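PDB 3PE8: enoyl-CoA hydratase, which catalyses the reversible addition of water across the double bond of 2-enoyl-CoA thioesters to give 3-hydroxyacyl-CoA, probably in fatty acid beta-oxidation. Local coordinates for the interface of chains A and B. Coordinates in Å, arbitrary orientation; residue numbers count along the deposited sequence, not the author numbering. Chains: chain A/B, Enoyl-CoA hydratase.

Contacts 1, 2 and 3 are patches of one interface between two copies of the hydratase. The C-alpha centres of contacts 1 and 2 lie about 9 Å apart, and A:Tyr209 belongs to both. The C-alpha centre of contact 3 lies about 13 Å from that of contact 1 and about 16 Å from that of contact 2. Helix A 199-234 supplies residues to contacts 1 and 2. Helix B 150-159 enters contacts 1 and 3. The pairing is not an exact two-fold. This agrees with neighbours within a trimer, the building block of crotonase-family hexamers, and the deposited assembly holds six copies.

Contact 1: the interface of chains A and B. Residues chain A 115, 147, 206, 209-210, 213; chain B 150-151, 154.
The guanidinium of B:Arg154 lies among side chains of chain A. Over one of its faces, toward the rim, sits CG1 of its own-chain neighbour B:Val150. The carboxylate carbon CG of A:Asp213 lies in plane at its edge. The imidazole of A:His210 meets B:Arg154 CZ and A:Asp115 CG at its own edge, while A:Leu206 O lies over one ring face. B:Arg154 CG lies over the rim of one face of the A:Tyr209 ring.

B:Arg154 NH1 forms a salt bridge and hydrogen bond of 2.8 Å with A:Asp115 OD1. A:Asp115 OD1 accepts it with its anti lone pair, and OD1 lies 27° out of the guanidinium plane. A:His210 NE2 gives a nearly straight bond of 2.8 Å to the same OD1 on its syn side. These two donors should fix the carboxylate and support its negative charge. B:Arg154 NH2 contacts water 1 at 2.9 Å, and this water lies 2.7 Å from A:Asp213 OD2. The arginine chain is extended from CG to NE and crosses the A:Asp115 side chain at about a right angle.

B:Arg154 thus reaches from helix B 150-159 to helix A 199-234 and the loop just before strand A 116-120.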
ATOM      1  N   ASP A 115      15.310 -16.992   6.671  1.00  8.78           N
ATOM      2  CA  ASP A 115      13.954 -17.239   7.118  1.00  8.69           C
ATOM      3  C   ASP A 115      13.859 -17.379   8.622  1.00  8.87           C
ATOM      4  O   ASP A 115      12.911 -16.853   9.229  1.00  9.45           O
ATOM      5  CB  ASP A 115      13.396 -18.484   6.453  1.00  9.81           C
ATOM      6  CG  ASP A 115      13.294 -18.333   4.942  1.00  9.72           C
ATOM      7  OD1 ASP A 115      12.571 -17.408   4.488  1.00 11.54           O
ATOM      8  OD2 ASP A 115      13.958 -19.100   4.202  1.00 11.76           O
ATOM      9  N   LYS A 147      12.139  -6.961  12.210  1.00  8.40           N
ATOM     10  CA  LYS A 147      12.528  -8.176  12.968  1.00  8.81           C
ATOM     11  C   LYS A 147      12.995  -7.937  14.399  1.00 10.47           C
ATOM     12  O   LYS A 147      12.992  -8.888  15.197  1.00 11.69           O
ATOM     13  CB  LYS A 147      13.518  -8.989  12.123  1.00 10.10           C
ATOM     14  CG  LYS A 147      12.898  -9.410  10.798  1.00  9.59           C
ATOM     15  CD  LYS A 147      13.735 -10.425   9.998  1.00 10.01           C
ATOM     16  CE  LYS A 147      13.071 -10.821   8.728  1.00 12.22           C
ATOM     17  NZ  LYS A 147      13.767 -11.981   8.050  1.00 11.79           N
ATOM     18  N   LEU A 206       6.262 -21.463   2.019  1.00 10.59           N
ATOM     19  CA  LEU A 206       7.357 -20.468   2.123  1.00  9.88           C
ATOM     20  C   LEU A 206       7.361 -19.466   0.942  1.00 10.88           C
ATOM     21  O   LEU A 206       7.583 -18.281   1.122  1.00 10.98           O
ATOM     22  CB  LEU A 206       8.725 -21.130   2.313  1.00  9.69           C
ATOM     23  CG  LEU A 206       9.856 -20.147   2.568  1.00 10.07           C
ATOM     24  CD1 LEU A 206       9.580 -19.276   3.830  1.00 11.20           C
ATOM     25  CD2 LEU A 206      11.183 -20.881   2.716  1.00 11.19           C
ATOM     26  N   TYR A 209       4.765 -16.980   1.912  1.00 10.08           N
ATOM     27  CA  TYR A 209       5.278 -16.046   2.911  1.00 10.37           C
ATOM     28  C   TYR A 209       6.217 -15.012   2.244  1.00  9.93           C
ATOM     29  O   TYR A 209       6.171 -13.844   2.562  1.00 10.72           O
ATOM     30  CB  TYR A 209       6.076 -16.794   3.979  1.00  9.88           C
ATOM     31  CG  TYR A 209       5.286 -17.368   5.163  1.00  9.93           C
ATOM     32  CD1 TYR A 209       4.423 -16.583   5.882  1.00 11.41           C
ATOM     33  CD2 TYR A 209       5.519 -18.662   5.646  1.00 13.36           C
ATOM     34  CE1 TYR A 209       3.739 -17.069   6.984  1.00 11.76           C
ATOM     35  CE2 TYR A 209       4.843 -19.151   6.749  1.00 12.90           C
ATOM     36  CZ  TYR A 209       3.945 -18.361   7.422  1.00 11.49           C
ATOM     37  OH  TYR A 209       3.265 -18.800   8.573  1.00 12.65           O
ATOM     38  N   HIS A 210       7.076 -15.464   1.327  1.00  9.86           N
ATOM     39  CA  HIS A 210       7.967 -14.567   0.656  1.00 10.83           C
ATOM     40  C   HIS A 210       7.231 -13.547  -0.221  1.00 10.61           C
ATOM     41  O   HIS A 210       7.605 -12.369  -0.276  1.00 11.89           O
ATOM     42  CB  HIS A 210       8.963 -15.346  -0.219  1.00 11.65           C
ATOM     43  CG  HIS A 210      10.004 -16.101   0.543  1.00 11.86           C
ATOM     44  ND1 HIS A 210      10.839 -17.010  -0.064  1.00 13.85           N
ATOM     45  CD2 HIS A 210      10.355 -16.079   1.852  1.00 11.36           C
ATOM     46  CE1 HIS A 210      11.674 -17.505   0.840  1.00 12.95           C
ATOM     47  NE2 HIS A 210      11.406 -16.948   2.010  1.00 11.20           N
ATOM     48  N   ASP A 213       5.626 -11.004   2.044  1.00 11.85           N
ATOM     49  CA  ASP A 213       6.673 -10.113   2.534  1.00 12.49           C
ATOM     50  C   ASP A 213       7.112  -9.122   1.459  1.00 13.25           C
ATOM     51  O   ASP A 213       7.269  -7.948   1.741  1.00 13.75           O
ATOM     52  CB  ASP A 213       7.845 -10.915   3.077  1.00 12.10           C
ATOM     53  CG  ASP A 213       8.870 -10.052   3.758  1.00 15.02           C
ATOM     54  OD1 ASP A 213       8.506  -9.373   4.746  1.00 18.50           O
ATOM     55  OD2 ASP A 213       9.994 -10.052   3.279  1.00 17.89           O
TER
ATOM     56  N   VAL B 150       8.172 -12.633  12.258  1.00 10.88           N
ATOM     57  CA  VAL B 150       8.449 -13.260  10.969  1.00 10.19           C
ATOM     58  C   VAL B 150       9.193 -14.600  11.115  1.00 10.13           C
ATOM     59  O   VAL B 150       8.730 -15.648  10.640  1.00 10.55           O
ATOM     60  CB  VAL B 150       9.231 -12.344  10.018  1.00 11.60           C
ATOM     61  CG1 VAL B 150       9.490 -13.061   8.712  1.00 11.98           C
ATOM     62  CG2 VAL B 150       8.472 -11.041   9.817  1.00 13.57           C
ATOM     63  N   GLY B 151      10.325 -14.580  11.786  1.00 10.20           N
ATOM     64  CA  GLY B 151      11.106 -15.801  11.918  1.00 10.22           C
ATOM     65  C   GLY B 151      10.440 -16.922  12.674  1.00  8.70           C
ATOM     66  O   GLY B 151      10.523 -18.105  12.305  1.00  9.36           O
ATOM     67  N   ARG B 154       7.706 -18.453  10.518  1.00  8.85           N
ATOM     68  CA  ARG B 154       8.284 -19.344   9.538  1.00  9.10           C
ATOM     69  C   ARG B 154       8.757 -20.630  10.191  1.00  8.95           C
ATOM     70  O   ARG B 154       8.483 -21.721   9.672  1.00  9.58           O
ATOM     71  CB  ARG B 154       9.384 -18.650   8.733  1.00 10.04           C
ATOM     72  CG  ARG B 154       8.802 -17.525   7.858  1.00 10.60           C
ATOM     73  CD  ARG B 154       9.813 -16.836   6.984  1.00 10.16           C
ATOM     74  NE  ARG B 154       9.254 -15.625   6.361  1.00 11.26           N
ATOM     75  CZ  ARG B 154       9.928 -14.798   5.590  1.00 13.11           C
ATOM     76  NH1 ARG B 154      11.168 -15.054   5.236  1.00 12.75           N
ATOM     77  NH2 ARG B 154       9.332 -13.692   5.145  1.00 15.61           N
TER
HETATM   78  O   HOH W   1      10.503 -12.658   2.658  1.00 21.96           O

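Contact 2: the interface of chains A and B. Residues chain A 205, 208-209, 212; chain B 135, 141-142, 145, 220, 223-224, 227.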
ATOM      1  N   LEU A 205       4.195 -23.003   0.861  1.00 11.42           N
ATOM      2  CA  LEU A 205       3.892 -22.108   1.966  1.00 12.27           C
ATOM      3  C   LEU A 205       4.994 -21.062   2.113  1.00 11.26           C
ATOM      4  O   LEU A 205       4.707 -19.873   2.273  1.00 10.63           O
ATOM      5  CB  LEU A 205       3.646 -22.861   3.266  1.00 13.78           C
ATOM      6  CG  LEU A 205       3.217 -21.959   4.426  1.00 16.99           C
ATOM      7  CD1 LEU A 205       2.121 -20.888   4.131  1.00 18.20           C
ATOM      8  CD2 LEU A 205       2.798 -22.830   5.610  1.00 19.31           C
ATOM      9  N   SER A 208       4.757 -18.479  -0.545  1.00 11.36           N
ATOM     10  CA  SER A 208       3.697 -17.559  -0.224  1.00 11.85           C
ATOM     11  C   SER A 208       4.110 -16.530   0.841  1.00 11.10           C
ATOM     12  O   SER A 208       3.855 -15.323   0.688  1.00 10.83           O
ATOM     13  CB  SER A 208       2.425 -18.309   0.178  1.00 12.13           C
ATOM     14  OG  SER A 208       1.386 -17.372   0.361  1.00 14.36           O
ATOM     15  N   TYR A 209       4.765 -16.980   1.912  1.00 10.08           N
ATOM     16  CA  TYR A 209       5.278 -16.046   2.911  1.00 10.37           C
ATOM     17  C   TYR A 209       6.217 -15.012   2.244  1.00  9.93           C
ATOM     18  O   TYR A 209       6.171 -13.844   2.562  1.00 10.72           O
ATOM     19  CB  TYR A 209       6.076 -16.794   3.979  1.00  9.88           C
ATOM     20  CG  TYR A 209       5.286 -17.368   5.163  1.00  9.93           C
ATOM     21  CD1 TYR A 209       4.423 -16.583   5.882  1.00 11.41           C
ATOM     22  CD2 TYR A 209       5.519 -18.662   5.646  1.00 13.36           C
ATOM     23  CE1 TYR A 209       3.739 -17.069   6.984  1.00 11.76           C
ATOM     24  CE2 TYR A 209       4.843 -19.151   6.749  1.00 12.90           C
ATOM     25  CZ  TYR A 209       3.945 -18.361   7.422  1.00 11.49           C
ATOM     26  OH  TYR A 209       3.265 -18.800   8.573  1.00 12.65           O
ATOM     27  N   ILE A 212       4.101 -12.467   0.192  1.00 11.53           N
ATOM     28  CA  ILE A 212       3.438 -11.548   1.104  1.00 12.31           C
ATOM     29  C   ILE A 212       4.454 -10.536   1.632  1.00 12.45           C
ATOM     30  O   ILE A 212       4.199  -9.346   1.639  1.00 13.44           O
ATOM     31  CB  ILE A 212       2.746 -12.327   2.241  1.00 11.96           C
ATOM     32  CG1 ILE A 212       1.531 -13.063   1.724  1.00 12.39           C
ATOM     33  CG2 ILE A 212       2.327 -11.382   3.377  1.00 16.20           C
ATOM     34  CD1 ILE A 212       1.091 -14.216   2.669  1.00 14.29           C
TER
ATOM     35  N   MET B 135      -2.833 -25.591   2.214  1.00 16.44           N
ATOM     36  CA  MET B 135      -2.471 -24.179   2.366  1.00 15.39           C
ATOM     37  C   MET B 135      -3.520 -23.450   3.215  1.00 14.63           C
ATOM     38  O   MET B 135      -4.711 -23.743   3.112  1.00 15.09           O
ATOM     39  CB  MET B 135      -2.351 -23.517   0.999  1.00 16.32           C
ATOM     40  CG  MET B 135      -1.166 -23.992   0.209  1.00 15.27           C
ATOM     41  SD  MET B 135       0.429 -23.478   0.831  1.00 16.77           S
ATOM     42  CE  MET B 135       0.389 -21.771   0.226  1.00 20.89           C
ATOM     43  N   SER B 141      -1.109 -17.223   7.302  1.00 10.01           N
ATOM     44  CA  SER B 141       0.152 -16.764   6.721  1.00  9.89           C
ATOM     45  C   SER B 141       0.333 -15.237   6.787  1.00  9.48           C
ATOM     46  O   SER B 141       1.439 -14.722   6.595  1.00  9.87           O
ATOM     47  CB  SER B 141       0.331 -17.300   5.298  1.00 12.24           C
ATOM     48  OG  SER B 141      -0.651 -16.844   4.398  1.00 12.96           O
ATOM     49  N   VAL B 142      -0.749 -14.541   7.104  1.00  9.86           N
ATOM     50  CA  VAL B 142      -0.724 -13.103   7.321  1.00  9.65           C
ATOM     51  C   VAL B 142      -0.615 -12.784   8.816  1.00  9.01           C
ATOM     52  O   VAL B 142       0.251 -12.016   9.239  1.00  8.98           O
ATOM     53  CB  VAL B 142      -1.962 -12.436   6.738  1.00 11.08           C
ATOM     54  CG1 VAL B 142      -1.933 -10.918   6.970  1.00 11.74           C
ATOM     55  CG2 VAL B 142      -2.018 -12.799   5.219  1.00 12.36           C
ATOM     56  N   PRO B 145       2.827 -14.213  11.230  1.00  8.60           N
ATOM     57  CA  PRO B 145       3.998 -13.278  11.344  1.00  8.87           C
ATOM     58  C   PRO B 145       3.664 -11.958  12.031  1.00 10.15           C
ATOM     59  O   PRO B 145       4.482 -11.407  12.756  1.00 10.32           O
ATOM     60  CB  PRO B 145       4.431 -13.040   9.899  1.00 10.15           C
ATOM     61  CG  PRO B 145       3.664 -13.994   9.101  1.00 11.25           C
ATOM     62  CD  PRO B 145       2.538 -14.572   9.835  1.00  8.45           C
ATOM     63  N   ALA B 220      -2.213  -8.827   1.561  1.00 11.55           N
ATOM     64  CA  ALA B 220      -1.645 -10.090   2.003  1.00 10.45           C
ATOM     65  C   ALA B 220      -2.649 -11.216   2.027  1.00 10.59           C
ATOM     66  O   ALA B 220      -2.321 -12.367   1.674  1.00 11.25           O
ATOM     67  CB  ALA B 220      -1.028  -9.899   3.430  1.00 10.60           C
ATOM     68  N   ALA B 223      -3.148 -12.448  -1.450  1.00 11.75           N
ATOM     69  CA  ALA B 223      -2.032 -13.287  -1.808  1.00 12.12           C
ATOM     70  C   ALA B 223      -2.117 -14.688  -1.205  1.00 11.21           C
ATOM     71  O   ALA B 223      -1.826 -15.660  -1.890  1.00 12.65           O
ATOM     72  CB  ALA B 223      -0.713 -12.620  -1.424  1.00 12.21           C
ATOM     73  N   GLU B 224      -2.545 -14.770   0.050  1.00 10.93           N
ATOM     74  CA  GLU B 224      -2.729 -16.056   0.728  1.00 10.89           C
ATOM     75  C   GLU B 224      -3.813 -16.864  -0.056  1.00 11.17           C
ATOM     76  O   GLU B 224      -3.628 -18.074  -0.331  1.00 12.66           O
ATOM     77  CB  GLU B 224      -3.170 -15.847   2.188  1.00  9.93           C
ATOM     78  CG  GLU B 224      -3.580 -17.147   2.877  1.00 10.69           C
ATOM     79  CD  GLU B 224      -4.065 -16.973   4.269  1.00 12.71           C
ATOM     80  OE1 GLU B 224      -5.273 -16.735   4.470  1.00 11.87           O
ATOM     81  OE2 GLU B 224      -3.202 -17.084   5.174  1.00 12.82           O
ATOM     82  N   ALA B 227      -2.485 -18.091  -3.377  1.00 14.09           N
ATOM     83  CA  ALA B 227      -1.565 -19.218  -3.198  1.00 13.32           C
ATOM     84  C   ALA B 227      -2.330 -20.518  -2.894  1.00 14.23           C
ATOM     85  O   ALA B 227      -1.947 -21.592  -3.371  1.00 15.13           O
ATOM     86  CB  ALA B 227      -0.541 -18.923  -2.104  1.00 13.22           C
TER
HETATM   87  O   HOH W   2      -0.114 -18.530   2.283  1.00  9.20           O
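A:Tyr209 brings its CE1 corner up to B:Ser141 and B:Pro145. A:Tyr209 CE1 lies 3.3 Å from the carbonyl oxygen B:Ser141 O, 3.6 Å from B:Ser141 CA and 3.7 Å from B:Pro145 CG. The ring is thus set against the helix B 140-148. Its own neighbour A:Leu205 places CD1 over one ring face, toward the rim.

A:Ile212 points both branches at chain B. CG1 is anti to the carbonyl carbon (chi1 -71°) and heads for B:Ala223 CB. A:Ile212 CG2 meets B:Ala220 CB at 3.7 Å. The tip, CD1, comes close to the hydroxyl of B:Ser141. The isoleucine packs on the alanine methyls of helix B 199-234, whose small size probably permits the close approach.

Further along, A:Ser208 lays CB against B:Ala227 CB at 3.8 Å. B:Met135 sets its sulfur and methyl beside A:Leu205 and A:Ser208.

B:Ser141 is set from within chain B. Its OG lies between the backbone N and the carbonyl carbon (chi1 63°). Both its N and its OG donate to B:Glu224 OE2, B:Ser141 OG at 2.7 Å. This carboxylate sits at the start of helix 140-148 and may be stabilised by it. The direct contacts are mostly apolar or carbon against oxygen, with no N or O of one chain in bonding reach of the other. Water 2 links them: it lies 2.7 Å from A:Ser208 OG and 2.8 Å from B:Ser141 OG.

Contact 3: the interface of chains A and B. Residues chain A 116, 190, 193-194, 197; chain B 155, 158-161.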
ATOM      1  N   ILE A 116      14.827 -18.063   9.221  1.00  8.45           N
ATOM      2  CA  ILE A 116      14.795 -18.466  10.639  1.00  8.03           C
ATOM      3  C   ILE A 116      16.225 -18.299  11.168  1.00  8.33           C
ATOM      4  O   ILE A 116      17.160 -18.751  10.528  1.00  9.20           O
ATOM      5  CB  ILE A 116      14.443 -19.974  10.781  1.00  8.50           C
ATOM      6  CG1 ILE A 116      13.058 -20.284  10.203  1.00 10.05           C
ATOM      7  CG2 ILE A 116      14.622 -20.404  12.259  1.00  8.92           C
ATOM      8  CD1 ILE A 116      12.808 -21.852   9.983  1.00  9.09           C
ATOM      9  N   VAL A 190      16.274 -28.203  13.801  1.00 11.60           N
ATOM     10  CA  VAL A 190      15.227 -27.465  13.116  1.00 11.42           C
ATOM     11  C   VAL A 190      15.135 -27.897  11.669  1.00 10.35           C
ATOM     12  O   VAL A 190      14.067 -28.193  11.174  1.00 11.85           O
ATOM     13  CB  VAL A 190      15.416 -25.938  13.263  1.00 11.65           C
ATOM     14  CG1 VAL A 190      14.426 -25.184  12.410  1.00 13.27           C
ATOM     15  CG2 VAL A 190      15.317 -25.560  14.753  1.00 13.45           C
ATOM     16  N   SER A 193      13.383 -31.309  11.381  1.00 12.51           N
ATOM     17  CA  SER A 193      11.932 -31.161  11.500  1.00 13.41           C
ATOM     18  C   SER A 193      11.279 -30.723  10.199  1.00 13.23           C
ATOM     19  O   SER A 193      10.263 -31.271   9.803  1.00 14.07           O
ATOM     20  CB  SER A 193      11.546 -30.204  12.625  1.00 14.38           C
ATOM     21  OG  SER A 193      12.032 -30.673  13.848  1.00 16.68           O
ATOM     22  N   ILE A 194      11.926 -29.814   9.491  1.00 11.76           N
ATOM     23  CA  ILE A 194      11.422 -29.361   8.214  1.00 11.15           C
ATOM     24  C   ILE A 194      11.473 -30.476   7.170  1.00 12.08           C
ATOM     25  O   ILE A 194      10.522 -30.697   6.445  1.00 13.33           O
ATOM     26  CB  ILE A 194      12.197 -28.121   7.717  1.00 11.09           C
ATOM     27  CG1 ILE A 194      12.087 -26.966   8.720  1.00 11.39           C
ATOM     28  CG2 ILE A 194      11.658 -27.680   6.323  1.00 10.48           C
ATOM     29  CD1 ILE A 194      12.815 -25.682   8.271  1.00 10.39           C
ATOM     30  N   ASN A 197       8.635 -32.961   6.954  1.00 13.46           N
ATOM     31  CA  ASN A 197       7.352 -32.509   6.446  1.00 14.80           C
ATOM     32  C   ASN A 197       7.220 -32.736   4.930  1.00 15.50           C
ATOM     33  O   ASN A 197       8.117 -33.256   4.297  1.00 16.19           O
ATOM     34  CB  ASN A 197       7.161 -31.038   6.822  1.00 15.21           C
ATOM     35  CG  ASN A 197       6.837 -30.881   8.270  1.00 20.66           C
ATOM     36  OD1 ASN A 197       7.336 -29.970   8.936  1.00 22.57           O
ATOM     37  ND2 ASN A 197       6.050 -31.799   8.804  1.00 20.83           N
TER
ATOM     38  N   ARG B 155       9.391 -20.538  11.357  1.00  8.74           N
ATOM     39  CA  ARG B 155       9.824 -21.728  12.065  1.00  9.07           C
ATOM     40  C   ARG B 155       8.601 -22.603  12.401  1.00  9.15           C
ATOM     41  O   ARG B 155       8.639 -23.821  12.191  1.00  9.45           O
ATOM     42  CB  ARG B 155      10.638 -21.364  13.319  1.00  8.61           C
ATOM     43  CG  ARG B 155      11.172 -22.566  14.069  1.00  9.49           C
ATOM     44  CD  ARG B 155      12.069 -22.136  15.211  1.00  9.77           C
ATOM     45  NE  ARG B 155      12.313 -23.282  16.074  1.00 12.17           N
ATOM     46  CZ  ARG B 155      13.379 -23.463  16.833  1.00 12.33           C
ATOM     47  NH1 ARG B 155      14.387 -22.610  16.861  1.00 12.44           N
ATOM     48  NH2 ARG B 155      13.468 -24.579  17.549  1.00 14.73           N
ATOM     49  N   LEU B 158       7.018 -24.213   9.086  1.00 10.27           N
ATOM     50  CA  LEU B 158       7.841 -25.155   8.344  1.00 11.73           C
ATOM     51  C   LEU B 158       8.205 -26.410   9.165  1.00 11.67           C
ATOM     52  O   LEU B 158       8.423 -27.470   8.583  1.00 11.87           O
ATOM     53  CB  LEU B 158       9.091 -24.464   7.821  1.00 12.01           C
ATOM     54  CG  LEU B 158       8.783 -23.224   6.975  1.00 15.14           C
ATOM     55  CD1 LEU B 158      10.112 -22.544   6.608  1.00 19.89           C
ATOM     56  CD2 LEU B 158       7.825 -23.548   5.773  1.00 18.09           C
ATOM     57  N   THR B 159       8.274 -26.284  10.499  1.00 11.62           N
ATOM     58  CA  THR B 159       8.542 -27.437  11.375  1.00 11.04           C
ATOM     59  C   THR B 159       7.293 -28.189  11.787  1.00 11.35           C
ATOM     60  O   THR B 159       7.348 -29.411  11.936  1.00 13.73           O
ATOM     61  CB  THR B 159       9.318 -27.066  12.667  1.00 11.55           C
ATOM     62  OG1 THR B 159       8.489 -26.233  13.488  1.00 10.92           O
ATOM     63  CG2 THR B 159      10.713 -26.400  12.378  1.00 11.68           C
ATOM     64  N   GLY B 160       6.194 -27.470  11.994  1.00 11.28           N
ATOM     65  CA  GLY B 160       4.990 -28.011  12.602  1.00 11.66           C
ATOM     66  C   GLY B 160       5.075 -28.211  14.101  1.00 12.50           C
ATOM     67  O   GLY B 160       4.166 -28.805  14.694  1.00 15.27           O
ATOM     68  N   ASP B 161       6.163 -27.750  14.723  1.00 13.58           N
ATOM     69  CA  ASP B 161       6.401 -27.972  16.149  1.00 15.45           C
ATOM     70  C   ASP B 161       5.508 -27.048  16.999  1.00 13.04           C
ATOM     71  O   ASP B 161       5.125 -25.929  16.600  1.00 11.95           O
ATOM     72  CB  ASP B 161       7.855 -27.627  16.548  1.00 16.66           C
ATOM     73  CG  ASP B 161       8.926 -28.542  15.963  1.00 22.93           C
ATOM     74  OD1 ASP B 161       8.677 -29.712  15.594  1.00 26.08           O
ATOM     75  OD2 ASP B 161      10.085 -28.032  15.947  1.00 28.15           O
TER
HETATM   76  O   HOH W   3      12.565 -28.400  15.407  1.00 19.68           O
HETATM   77  O   HOH W   4       9.853 -32.004  14.871  1.00 30.93           O
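A:Ser193 OG is met by two waters that bridge it to the carboxylate of B:Asp161, at the contact of two chains of this crotonase-family protein, probably neighbours in its trimer. Water 3 lies 2.8 Å from A:Ser193 OG and contacts B:Asp161 OD2. Water 4 is also in reach of the hydroxyl and lies 2.7 Å from B:Asp161 OD1. Both carboxylate oxygens are therefore used. The serine CB rests against B:Thr159 CB.

B:Thr159 is fixed from its own chain. OG1 sits between the backbone N and the carbonyl carbon (chi1 66°). B:Thr159 OG1 donates to B:Arg155 O at 2.7 Å and accepts from B:Asp161 N. CG2 is then turned toward A:Val190 CG1 and A:Ile194 CG1.

A:Val190 CG2 sits over the centre of the B:Arg155 guanidinium, 3.5 Å from CZ, and the two side chains cross at about a right angle. A:Ile116 CD1 presses on the backbone at B:Arg155 CA. A:Ile194 CD1 meets B:Leu158 CB at 3.9 Å.

As modelled, A:Asn197 OD1 lies 2.7 Å from B:Leu158 O, a clash of two acceptors. It also faces B:Thr159 O. The amide orientation is doubtful; a flipped amide would point ND2 at both carbonyls.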